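Local structure of reducing-end xylose-releasing exo-oligoxylanase Rex8A (Paenibacillus barcinonensis, 6SUD) at residues D174-P179 and F186-P191; S193-H198 and L239-A244; F262-Y267 and A319-G324. The protein hydrolyses linear and branched xylooligosaccharides as an exo-oligoxylanase, releasing xylose from their reducing ends. The protein carries 1 engineered substitution. All coordinates share one frame; numbering follows the deposited sequence.

Contact 1: D174-P179 and F186-P191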
loop_
_atom_site.group_PDB
_atom_site.type_symbol
_atom_site.label_atom_id
_atom_site.label_comp_id
_atom_site.label_asym_id
_atom_site.label_seq_id
_atom_site.Cartn_x
_atom_site.Cartn_y
_atom_site.Cartn_z
ATOM N N ASP A 174 19.848 7.990 -8.261
ATOM C CA ASP A 174 19.571 6.611 -8.729
ATOM C C ASP A 174 18.072 6.440 -8.897
ATOM O O ASP A 174 17.304 6.957 -8.090
ATOM C CB ASP A 174 20.078 5.559 -7.740
ATOM C CG ASP A 174 21.578 5.599 -7.509
ATOM O OD1 ASP A 174 22.322 5.134 -8.402
ATOM O OD2 ASP A 174 21.988 6.117 -6.450
ATOM N N PRO A 175 17.621 5.676 -9.916
ATOM C CA PRO A 175 16.198 5.404 -10.090
ATOM C C PRO A 175 15.689 4.438 -9.011
ATOM O O PRO A 175 16.490 3.793 -8.335
ATOM C CB PRO A 175 16.112 4.780 -11.485
ATOM C CG PRO A 175 17.469 4.131 -11.684
ATOM C CD PRO A 175 18.450 5.014 -10.942
ATOM N N MET A 176 14.371 4.369 -8.859
ATOM C CA MET A 176 13.724 3.494 -7.849
ATOM C C MET A 176 13.396 2.133 -8.452
ATOM O O MET A 176 13.136 1.191 -7.676
ATOM C CB MET A 176 12.461 4.152 -7.299
ATOM C CG MET A 176 12.793 5.127 -6.212
ATOM S SD MET A 176 11.321 5.949 -5.617
ATOM C CE MET A 176 12.080 6.865 -4.276
ATOM N N TRP A 177 13.454 2.017 -9.779
ATOM C CA TRP A 177 13.320 0.719 -10.486
ATOM C C TRP A 177 14.686 0.323 -11.053
ATOM O O TRP A 177 15.395 1.221 -11.543
ATOM C CB TRP A 177 12.240 0.798 -11.573
ATOM C CG TRP A 177 10.868 0.495 -11.061
ATOM C CD1 TRP A 177 10.167 -0.666 -11.230
ATOM C CD2 TRP A 177 10.033 1.356 -10.265
ATOM N NE1 TRP A 177 8.956 -0.582 -10.592
ATOM C CE2 TRP A 177 8.843 0.647 -10.004
ATOM C CE3 TRP A 177 10.164 2.658 -9.763
ATOM C CZ2 TRP A 177 7.808 1.191 -9.241
ATOM C CZ3 TRP A 177 9.135 3.196 -9.020
ATOM C CH2 TRP A 177 7.976 2.466 -8.762
ATOM N N GLU A 178 15.052 -0.955 -10.936
ATOM C CA GLU A 178 16.265 -1.500 -11.606
ATOM C C GLU A 178 15.925 -1.669 -13.084
ATOM O O GLU A 178 15.018 -2.428 -13.417
ATOM C CB GLU A 178 16.721 -2.801 -10.944
ATOM C CG GLU A 178 17.843 -3.519 -11.689
ATOM C CD GLU A 178 19.018 -2.660 -12.139
ATOM O OE1 GLU A 178 19.581 -1.926 -11.293
ATOM O OE2 GLU A 178 19.374 -2.730 -13.350
ATOM N N PRO A 179 16.598 -0.947 -14.012
ATOM C CA PRO A 179 16.242 -1.019 -15.428
ATOM C C PRO A 179 16.412 -2.424 -16.023
ATOM O O PRO A 179 15.656 -2.755 -16.901
ATOM C CB PRO A 179 17.204 -0.021 -16.099
ATOM C CG PRO A 179 17.621 0.898 -14.977
ATOM C CD PRO A 179 17.702 -0.007 -13.766
ATOM N N PHE A 186 14.301 -1.587 -2.823
ATOM C CA PHE A 186 14.020 -1.228 -1.410
ATOM C C PHE A 186 14.330 0.265 -1.194
ATOM O O PHE A 186 13.466 1.006 -0.712
ATOM C CB PHE A 186 14.795 -2.141 -0.462
ATOM C CG PHE A 186 14.910 -1.575 0.924
ATOM C CD1 PHE A 186 13.770 -1.301 1.663
ATOM C CD2 PHE A 186 16.146 -1.268 1.464
ATOM C CE1 PHE A 186 13.867 -0.766 2.934
ATOM C CE2 PHE A 186 16.244 -0.738 2.740
ATOM C CZ PHE A 186 15.105 -0.473 3.465
ATOM N N ILE A 187 15.533 0.697 -1.564
ATOM C CA ILE A 187 15.912 2.140 -1.685
ATOM C C ILE A 187 16.713 2.292 -2.976
ATOM O O ILE A 187 17.199 1.310 -3.505
ATOM C CB ILE A 187 16.674 2.662 -0.447
ATOM C CG1 ILE A 187 17.998 1.931 -0.206
ATOM C CG2 ILE A 187 15.764 2.638 0.776
ATOM C CD1 ILE A 187 18.839 2.524 0.916
ATOM N N PRO A 188 16.838 3.513 -3.539
ATOM C CA PRO A 188 17.502 3.686 -4.838
ATOM C C PRO A 188 18.927 3.108 -4.933
ATOM O O PRO A 188 19.320 2.681 -6.019
ATOM C CB PRO A 188 17.518 5.214 -5.007
ATOM C CG PRO A 188 16.331 5.698 -4.199
ATOM C CD PRO A 188 16.274 4.766 -3.010
ATOM N N GLU A 189 19.679 3.112 -3.826
ATOM C CA GLU A 189 21.132 2.798 -3.813
ATOM C C GLU A 189 21.391 1.286 -3.724
ATOM O O GLU A 189 22.505 0.883 -4.111
ATOM C CB GLU A 189 21.836 3.510 -2.655
ATOM C CG GLU A 189 21.864 5.019 -2.789
ATOM C CD GLU A 189 20.707 5.775 -2.156
ATOM O OE1 GLU A 189 19.744 5.120 -1.669
ATOM O OE2 GLU A 189 20.765 7.029 -2.155
ATOM N N LEU A 190 20.446 0.472 -3.230
ATOM C CA LEU A 190 20.736 -0.944 -2.852
ATOM C C LEU A 190 20.121 -1.932 -3.847
ATOM O O LEU A 190 18.993 -1.752 -4.297
ATOM C CB LEU A 190 20.252 -1.184 -1.418
ATOM C CG LEU A 190 20.970 -0.359 -0.349
ATOM C CD1 LEU A 190 20.466 -0.709 1.044
ATOM C CD2 LEU A 190 22.481 -0.543 -0.428
ATOM N N PRO A 191 20.863 -3.004 -4.232
ATOM C CA PRO A 191 20.404 -3.967 -5.229
ATOM C C PRO A 191 19.596 -5.127 -4.626
ATOM O O PRO A 191 19.957 -6.274 -4.751
ATOM C CB PRO A 191 21.730 -4.483 -5.803
ATOM C CG PRO A 191 22.645 -4.510 -4.600
ATOM C CD PRO A 191 22.215 -3.331 -3.748
HETATM O O HOH W 1 21.048 8.047 -4.683
#
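Glu189 OE2 is met by two groups: the hydroxyl of Tyr106, and a bound water 2.7 Å from that oxygen. The same water lies 2.8 Å from Asp174 OD2, between two carboxylates whose nearest oxygens, Asp174 OD2 and Glu189 OE2, stay 4.6 Å apart; it can donate to either, though it has more acceptors in reach than protons. The two side chains cross at about a right angle, their carboxylate planes turned 67° from each other, and a bend at chi2 of Glu189 (91°) carries its carboxylate round to the water. The water and the tyrosine hydroxyl probably soften the repulsion between like charges here. In this family 8 glycoside hydrolase, 174-179 runs into and includes the first strand (177-178) of a small antiparallel hairpin, and 186-191 follows its second strand, 183-184. Pro188, within the type I turn from Ile187 to Leu190, turns its ring toward 174-176. The ring sets CB 3.5 Å from Asp174 O and CG 4.1 Å from Met176 CG, and the proline ring and the extended methionine chain run side by side in the same direction. Asp174 CB lies 3.4 Å from Pro188 O. Lys185, just after strand 183-184, adds a tie through NZ, which is hydrogen-bonded to the carbonyls of both Pro175 and Pro188. Met176 continues inward onto Tyr109, Pro125 and helix 127-144.

Contact 2: S193-H198 and L239-A244. With XYP (beta-D-xylopyranose), chain K.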
loop_
_atom_site.group_PDB
_atom_site.type_symbol
_atom_site.label_atom_id
_atom_site.label_comp_id
_atom_site.label_asym_id
_atom_site.label_seq_id
_atom_site.Cartn_x
_atom_site.Cartn_y
_atom_site.Cartn_z
ATOM N N SER A 193 15.156 -5.878 -3.101
ATOM C CA SER A 193 13.757 -5.407 -3.133
ATOM C C SER A 193 13.061 -5.698 -1.808
ATOM O O SER A 193 13.696 -6.185 -0.856
ATOM C CB SER A 193 13.035 -6.006 -4.301
ATOM O OG SER A 193 11.861 -5.261 -4.586
ATOM N N ASP A 194 11.794 -5.317 -1.770
ATOM C CA ASP A 194 10.840 -5.521 -0.651
ATOM C C ASP A 194 9.552 -5.984 -1.314
ATOM O O ASP A 194 8.920 -5.174 -1.979
ATOM C CB ASP A 194 10.685 -4.214 0.129
ATOM C CG ASP A 194 9.771 -4.292 1.331
ATOM O OD1 ASP A 194 8.730 -4.980 1.245
ATOM O OD2 ASP A 194 10.116 -3.666 2.333
ATOM N N PRO A 195 9.160 -7.277 -1.243
ATOM C CA PRO A 195 7.983 -7.764 -1.976
ATOM C C PRO A 195 6.679 -6.980 -1.759
ATOM O O PRO A 195 5.889 -6.904 -2.644
ATOM C CB PRO A 195 7.822 -9.199 -1.456
ATOM C CG PRO A 195 9.222 -9.611 -1.063
ATOM C CD PRO A 195 9.871 -8.347 -0.528
ATOM N N SER A 196 6.489 -6.376 -0.597
ATOM C CA SER A 196 5.270 -5.585 -0.275
ATOM C C SER A 196 5.227 -4.290 -1.105
ATOM O O SER A 196 4.158 -3.666 -1.184
ATOM C CB SER A 196 5.214 -5.310 1.200
ATOM O OG SER A 196 6.150 -4.299 1.520
ATOM N N TYR A 197 6.348 -3.879 -1.691
ATOM C CA TYR A 197 6.423 -2.657 -2.537
ATOM C C TYR A 197 5.909 -2.924 -3.958
ATOM O O TYR A 197 5.738 -1.939 -4.704
ATOM C CB TYR A 197 7.868 -2.159 -2.627
ATOM C CG TYR A 197 8.456 -1.518 -1.394
ATOM C CD1 TYR A 197 7.866 -1.593 -0.144
ATOM C CD2 TYR A 197 9.662 -0.849 -1.485
ATOM C CE1 TYR A 197 8.448 -1.002 0.968
ATOM C CE2 TYR A 197 10.262 -0.253 -0.387
ATOM C CZ TYR A 197 9.655 -0.332 0.854
ATOM O OH TYR A 197 10.242 0.268 1.941
ATOM N N HIS A 198 5.709 -4.187 -4.346
ATOM C CA HIS A 198 5.352 -4.584 -5.735
ATOM C C HIS A 198 3.846 -4.471 -5.951
ATOM O O HIS A 198 3.089 -5.264 -5.381
ATOM C CB HIS A 198 5.867 -5.988 -6.075
ATOM C CG HIS A 198 7.349 -6.027 -6.150
ATOM N ND1 HIS A 198 8.040 -6.147 -7.352
ATOM C CD2 HIS A 198 8.281 -5.852 -5.183
ATOM C CE1 HIS A 198 9.332 -6.107 -7.089
ATOM N NE2 HIS A 198 9.499 -5.949 -5.759
ATOM N N LEU A 239 3.709 -17.284 2.736
ATOM C CA LEU A 239 4.412 -16.188 3.451
ATOM C C LEU A 239 5.613 -15.718 2.633
ATOM O O LEU A 239 6.258 -16.545 1.969
ATOM C CB LEU A 239 4.923 -16.659 4.812
ATOM C CG LEU A 239 3.897 -17.262 5.766
ATOM C CD1 LEU A 239 4.597 -17.756 7.005
ATOM C CD2 LEU A 239 2.805 -16.272 6.128
ATOM N N SER A 240 5.972 -14.459 2.833
ATOM C CA SER A 240 7.051 -13.760 2.108
ATOM C C SER A 240 7.934 -13.039 3.112
ATOM O O SER A 240 7.501 -12.708 4.222
ATOM C CB SER A 240 6.480 -12.818 1.123
ATOM O OG SER A 240 5.563 -11.937 1.760
ATOM N N PRO A 241 9.198 -12.782 2.737
ATOM C CA PRO A 241 10.113 -12.027 3.586
ATOM C C PRO A 241 9.880 -10.521 3.448
ATOM O O PRO A 241 9.338 -10.099 2.435
ATOM C CB PRO A 241 11.471 -12.464 3.040
ATOM C CG PRO A 241 11.224 -12.649 1.562
ATOM C CD PRO A 241 9.811 -13.187 1.462
ATOM N N GLU A 242 10.267 -9.749 4.468
ATOM C CA GLU A 242 10.157 -8.268 4.411
ATOM C C GLU A 242 11.057 -7.764 3.275
ATOM O O GLU A 242 10.550 -7.017 2.433
ATOM C CB GLU A 242 10.448 -7.643 5.770
ATOM C CG GLU A 242 9.320 -7.896 6.753
ATOM C CD GLU A 242 9.474 -7.201 8.087
ATOM O OE1 GLU A 242 10.378 -7.614 8.871
ATOM O OE2 GLU A 242 8.703 -6.236 8.328
ATOM N N TYR A 243 12.332 -8.166 3.244
ATOM C CA TYR A 243 13.263 -7.794 2.139
ATOM C C TYR A 243 13.664 -9.058 1.392
ATOM O O TYR A 243 13.934 -10.088 2.017
ATOM C CB TYR A 243 14.556 -7.134 2.622
ATOM C CG TYR A 243 14.425 -5.879 3.451
ATOM C CD1 TYR A 243 13.248 -5.147 3.530
ATOM C CD2 TYR A 243 15.522 -5.397 4.148
ATOM C CE1 TYR A 243 13.155 -3.998 4.311
ATOM C CE2 TYR A 243 15.450 -4.253 4.923
ATOM C CZ TYR A 243 14.266 -3.546 5.007
ATOM O OH TYR A 243 14.210 -2.416 5.778
ATOM N N ALA A 244 13.727 -8.957 0.065
ATOM C CA ALA A 244 14.051 -10.100 -0.812
ATOM C C ALA A 244 15.048 -9.662 -1.880
ATOM O O ALA A 244 14.972 -8.514 -2.329
ATOM C CB ALA A 244 12.795 -10.645 -1.436
HETATM O O1 XYP K . 9.163 1.879 8.292
HETATM C C1 XYP K . 9.026 2.147 6.878
HETATM C C2 XYP K . 8.163 1.122 6.137
HETATM C C3 XYP K . 8.149 1.373 4.634
HETATM C C4 XYP K . 8.323 2.864 4.368
HETATM C C5 XYP K . 7.720 3.651 5.526
HETATM O O2 XYP K . 8.582 -0.220 6.419
HETATM O O3 XYP K . 6.916 0.846 4.116
HETATM O O4 XYP K . 9.718 3.161 4.259
HETATM O O5 XYP K . 8.420 3.433 6.750
#
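Beside the xylose pocket, Ser193 and Ala244 form a single antiparallel bridge, a hydrogen-bonded pair that ties the loop before helix 200-209 to the loop after helix 215-232. Ser193 N donates to Ala244 O at 2.8 Å, nearly along the C=O axis, and Ala244 N returns a bond of 2.9 Å to Ser193 O, which it meets from well above the carbonyl plane. The Pro195 ring packs against the other segment, with CG 3.7 Å from Ala244 CB and CD 3.3 Å from Glu242 O. Asp194 CG stands anti to the backbone N (chi1 -178°), which lays OD2 at the edge of the Tyr243 ring, 3.6 Å from CE1. Asp194 CB sits over the centre of the Tyr197 ring, and Tyr197 OH in turn approaches C3 of the chain K xylose. Asp194 OD1 closes an Asx turn by accepting from Ser196 N at 3.2 Å and takes a shorter bond of 2.7 Å from Ser196 OG. Because Asp194 OD1 also lies 3.0 Å from Glu242 O, another acceptor, the paired donors of Ser196 probably offset that repulsion and fix the rotation of a carboxylate whose OD2 lies beside that of Asp265, the inferred proton acceptor.

Contact 3: F262-Y267 and A319-G324. Engineered in segment 319-324: Ala320 (natural residue Leu). With XYP (beta-D-xylopyranose), chain J; XYP (beta-D-xylopyranose), chain K.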
loop_
_atom_site.group_PDB
_atom_site.type_symbol
_atom_site.label_atom_id
_atom_site.label_comp_id
_atom_site.label_asym_id
_atom_site.label_seq_id
_atom_site.Cartn_x
_atom_site.Cartn_y
_atom_site.Cartn_z
ATOM N N PHE A 262 8.619 -13.208 8.096
ATOM C CA PHE A 262 7.250 -12.692 7.875
ATOM C C PHE A 262 6.864 -11.813 9.066
ATOM O O PHE A 262 6.583 -12.341 10.160
ATOM C CB PHE A 262 6.267 -13.837 7.641
ATOM C CG PHE A 262 4.897 -13.366 7.229
ATOM C CD1 PHE A 262 4.645 -12.957 5.927
ATOM C CD2 PHE A 262 3.869 -13.300 8.147
ATOM C CE1 PHE A 262 3.378 -12.525 5.548
ATOM C CE2 PHE A 262 2.616 -12.847 7.779
ATOM C CZ PHE A 262 2.366 -12.460 6.479
ATOM N N TYR A 263 6.893 -10.502 8.837
ATOM C CA TYR A 263 6.600 -9.418 9.809
ATOM C C TYR A 263 5.971 -8.250 9.034
ATOM O O TYR A 263 5.714 -8.384 7.836
ATOM C CB TYR A 263 7.877 -9.014 10.547
ATOM C CG TYR A 263 7.692 -8.491 11.953
ATOM C CD1 TYR A 263 7.079 -9.264 12.927
ATOM C CD2 TYR A 263 8.167 -7.239 12.317
ATOM C CE1 TYR A 263 6.927 -8.798 14.225
ATOM C CE2 TYR A 263 8.022 -6.759 13.612
ATOM C CZ TYR A 263 7.403 -7.542 14.566
ATOM O OH TYR A 263 7.268 -7.051 15.833
ATOM N N SER A 264 5.784 -7.115 9.707
ATOM C CA SER A 264 4.921 -5.956 9.330
ATOM C C SER A 264 4.898 -5.637 7.825
ATOM O O SER A 264 3.795 -5.546 7.285
ATOM C CB SER A 264 5.347 -4.752 10.106
ATOM O OG SER A 264 5.366 -5.054 11.489
ATOM N N ASP A 265 6.039 -5.434 7.162
ATOM C CA ASP A 265 6.040 -5.046 5.720
ATOM C C ASP A 265 5.294 -6.108 4.898
ATOM O O ASP A 265 4.387 -5.746 4.087
ATOM C CB ASP A 265 7.458 -4.878 5.162
ATOM C CG ASP A 265 8.066 -3.503 5.355
ATOM O OD1 ASP A 265 7.784 -2.862 6.388
ATOM O OD2 ASP A 265 8.841 -3.095 4.472
ATOM N N ALA A 266 5.646 -7.381 5.115
ATOM C CA ALA A 266 5.234 -8.517 4.255
ATOM C C ALA A 266 3.724 -8.762 4.340
ATOM O O ALA A 266 3.196 -9.455 3.449
ATOM C CB ALA A 266 6.017 -9.760 4.593
ATOM N N TYR A 267 3.029 -8.235 5.351
ATOM C CA TYR A 267 1.561 -8.422 5.472
ATOM C C TYR A 267 0.856 -7.917 4.215
ATOM O O TYR A 267 -0.144 -8.541 3.786
ATOM C CB TYR A 267 0.998 -7.670 6.679
ATOM C CG TYR A 267 1.582 -8.078 7.999
ATOM C CD1 TYR A 267 2.370 -9.211 8.120
ATOM C CD2 TYR A 267 1.281 -7.364 9.146
ATOM C CE1 TYR A 267 2.892 -9.601 9.339
ATOM C CE2 TYR A 267 1.800 -7.736 10.372
ATOM C CZ TYR A 267 2.613 -8.848 10.466
ATOM O OH TYR A 267 3.106 -9.219 11.684
ATOM N N ALA A 319 3.443 -10.615 16.797
ATOM C CA ALA A 319 3.279 -9.581 15.751
ATOM C C ALA A 319 3.124 -8.233 16.459
ATOM O O ALA A 319 2.357 -8.164 17.438
ATOM C CB ALA A 319 2.093 -9.891 14.877
ATOM N N ALA A 320 3.815 -7.197 15.990
ATOM C CA ALA A 320 3.629 -5.814 16.483
ATOM C C ALA A 320 2.268 -5.302 16.012
ATOM O O ALA A 320 1.650 -4.547 16.756
ATOM C CB ALA A 320 4.748 -4.905 16.033
ATOM N N HIS A 321 1.811 -5.706 14.822
ATOM C CA HIS A 321 0.564 -5.184 14.205
ATOM C C HIS A 321 -0.361 -6.338 13.840
ATOM O O HIS A 321 -0.574 -6.595 12.663
ATOM C CB HIS A 321 0.893 -4.288 12.996
ATOM C CG HIS A 321 1.797 -3.160 13.358
ATOM N ND1 HIS A 321 1.409 -2.156 14.240
ATOM C CD2 HIS A 321 3.078 -2.903 13.016
ATOM C CE1 HIS A 321 2.424 -1.329 14.416
ATOM N NE2 HIS A 321 3.453 -1.763 13.657
ATOM N N PRO A 322 -0.981 -7.035 14.821
ATOM C CA PRO A 322 -1.799 -8.212 14.507
ATOM C C PRO A 322 -3.145 -7.906 13.832
ATOM O O PRO A 322 -3.647 -8.759 13.100
ATOM C CB PRO A 322 -2.001 -8.850 15.891
ATOM C CG PRO A 322 -2.004 -7.664 16.821
ATOM C CD PRO A 322 -0.911 -6.767 16.268
ATOM N N VAL A 323 -3.716 -6.727 14.092
ATOM C CA VAL A 323 -4.953 -6.251 13.412
ATOM C C VAL A 323 -4.616 -5.995 11.935
ATOM O O VAL A 323 -5.412 -6.411 11.066
ATOM C CB VAL A 323 -5.567 -5.036 14.136
ATOM C CG1 VAL A 323 -6.679 -4.357 13.336
ATOM C CG2 VAL A 323 -6.081 -5.466 15.505
ATOM N N GLY A 324 -3.463 -5.389 11.649
ATOM C CA GLY A 324 -2.941 -5.216 10.279
ATOM C C GLY A 324 -2.826 -6.542 9.542
ATOM O O GLY A 324 -3.324 -6.664 8.392
HETATM O O1 XYP J . 5.473 -0.265 12.931
HETATM C C1 XYP J . 5.372 -0.257 11.501
HETATM C C2 XYP J . 5.696 1.155 11.019
HETATM C C3 XYP J . 5.541 1.181 9.523
HETATM C C4 XYP J . 6.498 0.194 8.892
HETATM C C5 XYP J . 6.302 -1.195 9.481
HETATM O O2 XYP J . 4.843 2.174 11.577
HETATM O O3 XYP J . 5.806 2.499 9.043
HETATM O O4 XYP J . 6.241 0.219 7.484
HETATM O O5 XYP J . 6.334 -1.163 10.919
HETATM O O1 XYP K . 9.163 1.879 8.292
HETATM C C1 XYP K . 9.026 2.147 6.878
HETATM C C2 XYP K . 8.163 1.122 6.137
HETATM C C3 XYP K . 8.149 1.373 4.634
HETATM C C4 XYP K . 8.323 2.864 4.368
HETATM C C5 XYP K . 7.720 3.651 5.526
HETATM O O2 XYP K . 8.582 -0.220 6.419
HETATM O O3 XYP K . 6.916 0.846 4.116
HETATM O O4 XYP K . 9.718 3.161 4.259
HETATM O O5 XYP K . 8.420 3.433 6.750
HETATM O O HOH W 2 3.761 -6.938 13.089
#
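Tyr263 leans its ring against the backbone of Ala319 and Ala320, at the rim of the sugar pocket of this family 8 (alpha/alpha)6 barrel, where the loop ahead of helix 268-280 meets the start of helix 322-331. With CG anti to the backbone N (chi1 -151°), the ring reaches across until OH is 3.3 Å from CB of Ala320, an engineered residue that is leucine in the natural protein. Arg307 makes a cation-pi contact with the same ring. An alanine in place of Tyr263 would probably open a gap beside the 319-320 backbone and leave Arg307 without its aromatic partner. Ser264 comes next, its OG 3.5 Å from His321 CD2 at the edge of the imidazole. That OG is also hydrogen-bonded at 2.9 Å to a water which accepts from His321 N at 2.9 Å and donates to Tyr267 OH at 2.8 Å, so one water joins both segments. His321 occupies the N-cap position of its helix; Asp362 bonds its ND1, and its NE2 is 2.6 Å from O1 of the chain J xylose, holding the imidazole at both nitrogens. Asp265, inferred to be the proton acceptor in catalysis, takes a bond of 2.8 Å at OD1 from O2 of the chain K xylose. Tyr267 finishes the segment: one face of its ring lies over Ser264 CA, its hydroxyl reaches the methyl of Ala319, and its CE2 rests 3.5 Å from His321 O.

How the contacts relate
Contact 1 is partly buried, its centre about 19 Å from the centre of the chain, whereas contacts 2 and 3 are buried, their centres about 12 and 13 Å from it. Its chemistry follows: water-linked carboxylates and proline packing, against a backbone bridge beside the pocket residue Tyr197 in contact 2, and direct hydrogen bonds to sugar in contact 3. Contacts 1 and 2 meet where the Phe186 ring packs on Tyr243. Contacts 2 and 3 share the chain between helices 215-232 and 268-280 and the chain K xylose; Glu242 OE2 probably bonds Asp265 N, and Asp194 OD2 and Asp265 OD2 approach to 2.6 Å. Contacts 1 and 3 do not touch.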